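Local coordinates for probable alginate O-acetylase AlgJ (PDB 4O8V), which probably acts with AlgI and AlgF to add acetyl groups at the O-2 and O-3 positions of mannuronate residues in alginate, a modification important for biofilm architecture, at residues A[113-125]-A[159-171]. Sequence-based numbering, arbitrary orientation.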
ATOM      1  N   GLY A 113     -14.803  -6.533 -11.852  1.00 30.88           N
ATOM      2  CA  GLY A 113     -13.932  -7.686 -11.799  1.00 32.75           C
ATOM      3  C   GLY A 113     -13.183  -7.680 -10.479  1.00 29.97           C
ATOM      4  O   GLY A 113     -13.504  -6.887  -9.595  1.00 29.86           O
ATOM      5  N   GLN A 114     -12.210  -8.574 -10.338  1.00 24.62           N
ATOM      6  CA  GLN A 114     -11.461  -8.683  -9.098  1.00 22.40           C
ATOM      7  C   GLN A 114     -10.588  -7.441  -8.889  1.00 23.54           C
ATOM      8  O   GLN A 114      -9.826  -7.058  -9.785  1.00 25.52           O
ATOM      9  CB  GLN A 114     -10.590  -9.935  -9.099  1.00 28.18           C
ATOM     10  CG  GLN A 114     -11.430 -11.206  -8.925  1.00 34.31           C
ATOM     11  CD  GLN A 114     -10.593 -12.462  -8.841  1.00 39.50           C
ATOM     12  OE1 GLN A 114     -10.958 -13.487  -9.405  1.00 37.31           O
ATOM     13  NE2 GLN A 114      -9.489 -12.408  -8.089  1.00 35.74           N
ATOM     14  N   VAL A 115     -10.690  -6.847  -7.702  1.00 24.52           N
ATOM     15  CA  VAL A 115      -9.817  -5.729  -7.346  1.00 27.35           C
ATOM     16  C   VAL A 115      -8.666  -6.222  -6.453  1.00 27.62           C
ATOM     17  O   VAL A 115      -7.676  -5.522  -6.284  1.00 26.99           O
ATOM     18  CB  VAL A 115     -10.618  -4.570  -6.678  1.00 27.88           C
ATOM     19  CG1 VAL A 115     -11.729  -4.036  -7.639  1.00 31.41           C
ATOM     20  CG2 VAL A 115     -11.210  -4.962  -5.343  1.00 28.99           C
ATOM     21  N   PHE A 116      -8.787  -7.441  -5.917  1.00 27.80           N
ATOM     22  CA  PHE A 116      -7.656  -8.194  -5.348  1.00 24.98           C
ATOM     23  C   PHE A 116      -7.589  -9.569  -6.007  1.00 27.86           C
ATOM     24  O   PHE A 116      -8.616 -10.083  -6.487  1.00 24.00           O
ATOM     25  CB  PHE A 116      -7.784  -8.418  -3.826  1.00 24.42           C
ATOM     26  CG  PHE A 116      -7.489  -7.202  -2.987  1.00 26.64           C
ATOM     27  CD1 PHE A 116      -8.461  -6.228  -2.804  1.00 26.65           C
ATOM     28  CD2 PHE A 116      -6.269  -7.078  -2.330  1.00 23.07           C
ATOM     29  CE1 PHE A 116      -8.216  -5.126  -2.027  1.00 32.87           C
ATOM     30  CE2 PHE A 116      -6.011  -5.977  -1.541  1.00 28.09           C
ATOM     31  CZ  PHE A 116      -6.981  -4.996  -1.390  1.00 31.02           C
ATOM     32  N   LEU A 117      -6.403 -10.169  -6.008  1.00 23.14           N
ATOM     33  CA  LEU A 117      -6.225 -11.546  -6.490  1.00 29.44           C
ATOM     34  C   LEU A 117      -6.862 -12.532  -5.513  1.00 26.70           C
ATOM     35  O   LEU A 117      -6.900 -12.271  -4.318  1.00 21.74           O
ATOM     36  CB  LEU A 117      -4.733 -11.867  -6.656  1.00 26.49           C
ATOM     37  CG  LEU A 117      -3.987 -11.096  -7.753  1.00 34.39           C
ATOM     38  CD1 LEU A 117      -2.510 -11.114  -7.468  1.00 41.77           C
ATOM     39  CD2 LEU A 117      -4.232 -11.717  -9.077  1.00 34.34           C
ATOM     40  N   ARG A 118      -7.354 -13.657  -6.019  1.00 24.69           N
ATOM     41  CA  ARG A 118      -7.953 -14.693  -5.154  1.00 25.71           C
ATOM     42  C   ARG A 118      -6.937 -15.399  -4.216  1.00 24.88           C
ATOM     43  O   ARG A 118      -7.249 -15.665  -3.048  1.00 24.17           O
ATOM     44  CB  ARG A 118      -8.689 -15.724  -6.034  1.00 23.43           C
ATOM     45  CG  ARG A 118      -9.298 -16.921  -5.279  1.00 25.64           C
ATOM     46  CD  ARG A 118     -10.176 -17.787  -6.209  1.00 26.46           C
ATOM     47  NE  ARG A 118      -9.549 -18.011  -7.503  1.00 26.29           N
ATOM     48  CZ  ARG A 118      -8.583 -18.893  -7.730  1.00 27.82           C
ATOM     49  NH1 ARG A 118      -8.139 -19.667  -6.749  1.00 27.95           N
ATOM     50  NH2 ARG A 118      -8.068 -19.009  -8.950  1.00 27.27           N
ATOM     51  N   THR A 119      -5.729 -15.682  -4.708  1.00 24.18           N
ATOM     52  CA  THR A 119      -4.767 -16.481  -3.954  1.00 26.05           C
ATOM     53  C   THR A 119      -3.529 -15.711  -3.502  1.00 26.95           C
ATOM     54  O   THR A 119      -2.537 -16.300  -3.081  1.00 25.29           O
ATOM     55  CB  THR A 119      -4.300 -17.683  -4.767  1.00 29.46           C
ATOM     56  OG1 THR A 119      -3.478 -17.240  -5.853  1.00 28.40           O
ATOM     57  CG2 THR A 119      -5.516 -18.458  -5.318  1.00 28.17           C
ATOM     58  N   ASP A 120      -3.597 -14.390  -3.585  1.00 22.97           N
ATOM     59  CA  ASP A 120      -2.427 -13.539  -3.341  1.00 26.52           C
ATOM     60  C   ASP A 120      -2.855 -12.377  -2.440  1.00 26.20           C
ATOM     61  O   ASP A 120      -4.033 -12.031  -2.407  1.00 26.05           O
ATOM     62  CB  ASP A 120      -1.880 -13.057  -4.692  1.00 20.84           C
ATOM     63  CG  ASP A 120      -0.543 -12.299  -4.591  1.00 28.91           C
ATOM     64  OD1 ASP A 120      -0.560 -11.093  -4.256  1.00 30.89           O
ATOM     65  OD2 ASP A 120       0.514 -12.919  -4.892  1.00 27.43           O
ATOM     66  N   THR A 121      -1.927 -11.788  -1.695  1.00 25.91           N
ATOM     67  CA  THR A 121      -2.271 -10.669  -0.821  1.00 26.96           C
ATOM     68  C   THR A 121      -2.600  -9.392  -1.592  1.00 22.40           C
ATOM     69  O   THR A 121      -3.249  -8.492  -1.057  1.00 25.40           O
ATOM     70  CB  THR A 121      -1.120 -10.324   0.162  1.00 24.13           C
ATOM     71  OG1 THR A 121       0.025  -9.923  -0.593  1.00 26.14           O
ATOM     72  CG2 THR A 121      -0.787 -11.523   1.035  1.00 27.30           C
ATOM     73  N   HIS A 122      -2.145  -9.291  -2.837  1.00 24.38           N
ATOM     74  CA  HIS A 122      -2.097  -7.977  -3.486  1.00 22.35           C
ATOM     75  C   HIS A 122      -3.324  -7.596  -4.304  1.00 26.58           C
ATOM     76  O   HIS A 122      -4.089  -8.444  -4.756  1.00 26.39           O
ATOM     77  CB  HIS A 122      -0.865  -7.891  -4.388  1.00 19.86           C
ATOM     78  CG  HIS A 122       0.423  -7.963  -3.624  1.00 23.51           C
ATOM     79  ND1 HIS A 122       1.193  -9.104  -3.561  1.00 26.20           N
ATOM     80  CD2 HIS A 122       1.049  -7.036  -2.859  1.00 23.24           C
ATOM     81  CE1 HIS A 122       2.256  -8.867  -2.805  1.00 26.14           C
ATOM     82  NE2 HIS A 122       2.185  -7.623  -2.356  1.00 24.84           N
ATOM     83  N   TRP A 123      -3.496  -6.296  -4.516  1.00 25.16           N
ATOM     84  CA  TRP A 123      -4.458  -5.855  -5.505  1.00 23.75           C
ATOM     85  C   TRP A 123      -4.084  -6.360  -6.898  1.00 25.49           C
ATOM     86  O   TRP A 123      -2.914  -6.604  -7.206  1.00 27.00           O
ATOM     87  CB  TRP A 123      -4.582  -4.323  -5.513  1.00 22.67           C
ATOM     88  CG  TRP A 123      -3.278  -3.545  -5.462  1.00 23.23           C
ATOM     89  CD1 TRP A 123      -2.040  -3.925  -5.928  1.00 21.27           C
ATOM     90  CD2 TRP A 123      -3.124  -2.210  -4.949  1.00 25.30           C
ATOM     91  NE1 TRP A 123      -1.123  -2.898  -5.717  1.00 25.22           N
ATOM     92  CE2 TRP A 123      -1.766  -1.843  -5.117  1.00 22.85           C
ATOM     93  CE3 TRP A 123      -4.004  -1.300  -4.345  1.00 24.22           C
ATOM     94  CZ2 TRP A 123      -1.263  -0.592  -4.700  1.00 24.05           C
ATOM     95  CZ3 TRP A 123      -3.501  -0.053  -3.939  1.00 25.08           C
ATOM     96  CH2 TRP A 123      -2.136   0.274  -4.110  1.00 25.23           C
ATOM     97  N   THR A 124      -5.107  -6.544  -7.723  1.00 22.94           N
ATOM     98  CA  THR A 124      -4.941  -6.751  -9.152  1.00 20.14           C
ATOM     99  C   THR A 124      -4.519  -5.460  -9.835  1.00 23.98           C
ATOM    100  O   THR A 124      -4.651  -4.377  -9.257  1.00 24.23           O
ATOM    101  CB  THR A 124      -6.264  -7.218  -9.819  1.00 22.72           C
ATOM    102  OG1 THR A 124      -7.226  -6.154  -9.742  1.00 25.90           O
ATOM    103  CG2 THR A 124      -6.810  -8.512  -9.151  1.00 21.95           C
ATOM    104  N   PRO A 125      -4.024  -5.566 -11.070  1.00 29.12           N
ATOM    105  CA  PRO A 125      -3.690  -4.332 -11.782  1.00 29.30           C
ATOM    106  C   PRO A 125      -4.880  -3.375 -11.903  1.00 30.38           C
ATOM    107  O   PRO A 125      -4.696  -2.161 -11.787  1.00 29.17           O
ATOM    108  CB  PRO A 125      -3.251  -4.836 -13.146  1.00 31.44           C
ATOM    109  CG  PRO A 125      -2.732  -6.209 -12.872  1.00 31.40           C
ATOM    110  CD  PRO A 125      -3.581  -6.765 -11.807  1.00 30.46           C
ATOM    111  N   THR A 159      -2.693 -12.225 -20.908  1.00 26.27           N
ATOM    112  CA  THR A 159      -3.053 -12.747 -19.596  1.00 29.21           C
ATOM    113  C   THR A 159      -2.513 -14.179 -19.473  1.00 27.17           C
ATOM    114  O   THR A 159      -2.586 -14.947 -20.441  1.00 30.94           O
ATOM    115  CB  THR A 159      -4.588 -12.743 -19.406  1.00 34.38           C
ATOM    116  OG1 THR A 159      -5.070 -11.390 -19.373  1.00 33.88           O
ATOM    117  CG2 THR A 159      -4.998 -13.479 -18.129  1.00 31.12           C
ATOM    118  N   ALA A 160      -1.968 -14.521 -18.301  1.00 25.99           N
ATOM    119  CA  ALA A 160      -1.386 -15.841 -18.044  1.00 32.49           C
ATOM    120  C   ALA A 160      -1.610 -16.221 -16.591  1.00 29.50           C
ATOM    121  O   ALA A 160      -1.839 -15.336 -15.747  1.00 28.34           O
ATOM    122  CB  ALA A 160       0.117 -15.854 -18.377  1.00 30.44           C
ATOM    123  N   PRO A 161      -1.534 -17.527 -16.275  1.00 27.68           N
ATOM    124  CA  PRO A 161      -1.684 -17.910 -14.867  1.00 25.56           C
ATOM    125  C   PRO A 161      -0.626 -17.289 -13.958  1.00 25.58           C
ATOM    126  O   PRO A 161       0.488 -16.978 -14.390  1.00 27.34           O
ATOM    127  CB  PRO A 161      -1.518 -19.441 -14.888  1.00 24.64           C
ATOM    128  CG  PRO A 161      -1.815 -19.861 -16.282  1.00 28.13           C
ATOM    129  CD  PRO A 161      -1.374 -18.702 -17.160  1.00 26.84           C
ATOM    130  N   TYR A 162      -0.991 -17.110 -12.697  1.00 26.22           N
ATOM    131  CA  TYR A 162      -0.084 -16.536 -11.711  1.00 28.89           C
ATOM    132  C   TYR A 162      -0.268 -17.273 -10.372  1.00 28.58           C
ATOM    133  O   TYR A 162      -1.387 -17.350  -9.865  1.00 32.42           O
ATOM    134  CB  TYR A 162      -0.354 -15.034 -11.563  1.00 27.84           C
ATOM    135  CG  TYR A 162       0.532 -14.381 -10.523  1.00 26.47           C
ATOM    136  CD1 TYR A 162       1.865 -14.121 -10.793  1.00 31.20           C
ATOM    137  CD2 TYR A 162       0.040 -14.076  -9.257  1.00 29.18           C
ATOM    138  CE1 TYR A 162       2.698 -13.560  -9.828  1.00 33.70           C
ATOM    139  CE2 TYR A 162       0.867 -13.512  -8.286  1.00 31.29           C
ATOM    140  CZ  TYR A 162       2.178 -13.252  -8.581  1.00 34.79           C
ATOM    141  OH  TYR A 162       2.994 -12.679  -7.623  1.00 39.75           O
ATOM    142  N   LYS A 163       0.815 -17.831  -9.825  1.00 28.48           N
ATOM    143  CA  LYS A 163       0.768 -18.501  -8.520  1.00 30.84           C
ATOM    144  C   LYS A 163       0.899 -17.460  -7.418  1.00 27.97           C
ATOM    145  O   LYS A 163       1.922 -16.793  -7.339  1.00 28.36           O
ATOM    146  CB  LYS A 163       1.889 -19.544  -8.379  1.00 27.42           C
ATOM    147  CG  LYS A 163       1.727 -20.418  -7.123  1.00 35.35           C
ATOM    148  CD  LYS A 163       2.736 -21.555  -7.062  1.00 42.54           C
ATOM    149  CE  LYS A 163       3.703 -21.379  -5.903  1.00 48.78           C
ATOM    150  NZ  LYS A 163       4.690 -22.494  -5.837  1.00 54.13           N
ATOM    151  N   GLY A 164      -0.133 -17.329  -6.582  1.00 26.59           N
ATOM    152  CA  GLY A 164      -0.191 -16.276  -5.572  1.00 27.69           C
ATOM    153  C   GLY A 164       0.764 -16.475  -4.402  1.00 27.44           C
ATOM    154  O   GLY A 164       1.157 -17.609  -4.066  1.00 28.08           O
ATOM    155  N   ASP A 165       1.135 -15.367  -3.757  1.00 26.26           N
ATOM    156  CA  ASP A 165       2.162 -15.423  -2.730  1.00 28.15           C
ATOM    157  C   ASP A 165       1.686 -16.239  -1.521  1.00 30.95           C
ATOM    158  O   ASP A 165       2.481 -16.871  -0.855  1.00 33.79           O
ATOM    159  CB  ASP A 165       2.627 -13.994  -2.321  1.00 29.25           C
ATOM    160  CG  ASP A 165       1.506 -13.078  -1.796  1.00 32.71           C
ATOM    161  OD1 ASP A 165       0.294 -13.396  -1.846  1.00 28.07           O
ATOM    162  OD2 ASP A 165       1.856 -11.954  -1.344  1.00 31.88           O
ATOM    163  N   LEU A 166       0.377 -16.272  -1.292  1.00 28.81           N
ATOM    164  CA  LEU A 166      -0.178 -17.029  -0.172  1.00 28.49           C
ATOM    165  C   LEU A 166      -0.123 -18.551  -0.338  1.00 30.96           C
ATOM    166  O   LEU A 166      -0.122 -19.290   0.652  1.00 30.88           O
ATOM    167  CB  LEU A 166      -1.619 -16.593   0.074  1.00 30.43           C
ATOM    168  CG  LEU A 166      -1.697 -15.180   0.639  1.00 29.57           C
ATOM    169  CD1 LEU A 166      -3.127 -14.643   0.519  1.00 28.61           C
ATOM    170  CD2 LEU A 166      -1.182 -15.139   2.099  1.00 29.29           C
ATOM    171  N   THR A 167      -0.074 -19.030  -1.575  1.00 33.55           N
ATOM    172  CA  THR A 167      -0.068 -20.473  -1.790  1.00 37.60           C
ATOM    173  C   THR A 167       1.185 -21.106  -1.196  1.00 41.74           C
ATOM    174  O   THR A 167       1.177 -22.273  -0.837  1.00 40.83           O
ATOM    175  CB  THR A 167      -0.144 -20.820  -3.267  1.00 38.03           C
ATOM    176  OG1 THR A 167       1.117 -20.523  -3.869  1.00 49.73           O
ATOM    177  CG2 THR A 167      -1.215 -19.991  -3.933  1.00 31.48           C
ATOM    178  N   ASN A 168       2.252 -20.322  -1.062  1.00 44.91           N
ATOM    179  CA  ASN A 168       3.503 -20.851  -0.528  1.00 50.05           C
ATOM    180  C   ASN A 168       3.486 -21.025   0.987  1.00 49.59           C
ATOM    181  O   ASN A 168       4.357 -21.691   1.555  1.00 53.92           O
ATOM    182  CB  ASN A 168       4.662 -19.950  -0.945  1.00 55.03           C
ATOM    183  CG  ASN A 168       4.903 -19.990  -2.440  1.00 58.59           C
ATOM    184  OD1 ASN A 168       5.613 -20.871  -2.949  1.00 57.99           O
ATOM    185  ND2 ASN A 168       4.281 -19.056  -3.162  1.00 60.24           N
ATOM    186  N   PHE A 169       2.494 -20.431   1.641  1.00 45.46           N
ATOM    187  CA  PHE A 169       2.321 -20.613   3.075  1.00 48.06           C
ATOM    188  C   PHE A 169       1.423 -21.786   3.389  1.00 47.13           C
ATOM    189  O   PHE A 169       1.308 -22.204   4.541  1.00 53.41           O
ATOM    190  CB  PHE A 169       1.760 -19.346   3.706  1.00 53.50           C
ATOM    191  CG  PHE A 169       2.735 -18.224   3.728  1.00 58.53           C
ATOM    192  CD1 PHE A 169       3.673 -18.130   4.750  1.00 65.11           C
ATOM    193  CD2 PHE A 169       2.746 -17.283   2.717  1.00 56.32           C
ATOM    194  CE1 PHE A 169       4.591 -17.092   4.771  1.00 67.01           C
ATOM    195  CE2 PHE A 169       3.661 -16.241   2.727  1.00 60.62           C
ATOM    196  CZ  PHE A 169       4.584 -16.147   3.756  1.00 64.20           C
ATOM    197  N   LEU A 170       0.788 -22.336   2.363  1.00 43.52           N
ATOM    198  CA  LEU A 170      -0.014 -23.530   2.566  1.00 47.19           C
ATOM    199  C   LEU A 170       0.880 -24.729   2.840  1.00 58.90           C
ATOM    200  O   LEU A 170       1.945 -24.863   2.237  1.00 58.63           O
ATOM    201  CB  LEU A 170      -0.892 -23.817   1.351  1.00 42.56           C
ATOM    202  CG  LEU A 170      -2.077 -22.895   1.076  1.00 40.57           C
ATOM    203  CD1 LEU A 170      -2.585 -23.172  -0.324  1.00 37.85           C
ATOM    204  CD2 LEU A 170      -3.173 -23.118   2.115  1.00 43.36           C
ATOM    205  N   PRO A 171       0.456 -25.599   3.767  1.00 70.11           N
ATOM    206  CA  PRO A 171       1.049 -26.937   3.847  1.00 72.98           C
ATOM    207  C   PRO A 171       0.775 -27.734   2.572  1.00 69.34           C
ATOM    208  O   PRO A 171       1.417 -28.760   2.354  1.00 68.31           O
ATOM    209  CB  PRO A 171       0.349 -27.555   5.058  1.00 77.39           C
ATOM    210  CG  PRO A 171       0.009 -26.367   5.925  1.00 78.22           C
ATOM    211  CD  PRO A 171      -0.347 -25.271   4.960  1.00 73.99           C
TER
HETATM  212  O   HOH W   1      -2.092 -19.601  -6.875  1.00 41.88           O
HETATM  213  O   HOH W   2       2.766 -11.730  -5.315  1.00 31.82           O
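The carboxylates of Asp120 and Asp165 lie stacked, their planes only 8° apart, with Asp165 OD1 3.1 Å from Asp120 CG. At the edge of the Tyr162 ring, in its plane, lies Asp120 OD2, 3.5 Å from CE2, and a water links that oxygen to Tyr162 OH. The His122 ring has Thr121 OG1 over the centre of one face; Trp225 also stacks on this ring. Donors from backbone and side chains meet the oxygens of both carboxylates. Asp165 CG sits between the backbone N and the carbonyl carbon (chi1 58°), and its two oxygens take Thr121 N (2.7 Å to OD1) and Thr121 OG1 (2.8 Å to OD2) on syn lone pairs; a threonine suits this place because its hydroxyl adds a second donor beside the N-H, while its CG2 methyl meets Leu166. In return, Asp165 N donates to Asp120 OD2 at 2.8 Å, from above the carboxylate plane.

Asp120 and His122 correspond, by similarity, to the acid and base of the Ser-His-Asp triad of an SGNH hydrolase-like domain, and His122 NE2 is hydrogen-bonded to OG of Ser218, the probable nucleophile. Asp120 OD1 receives His122 ND1 on its syn lone pair (2.7 Å) and His122 N on its anti lone pair, the latter closing an Asx turn. An alanine at Asp120 would remove both acceptors, and His122 would probably be freer to turn while Asp165 N lost its mate. Gly164 passes so close that a CB would clash with Thr119 O, which lies 3.4 Å from Gly164 CA. Beyond it, Leu166 lays CG and CD2 against Thr121 CG2, each at 3.8 Å, an aliphatic flank beside the stacked carboxylates.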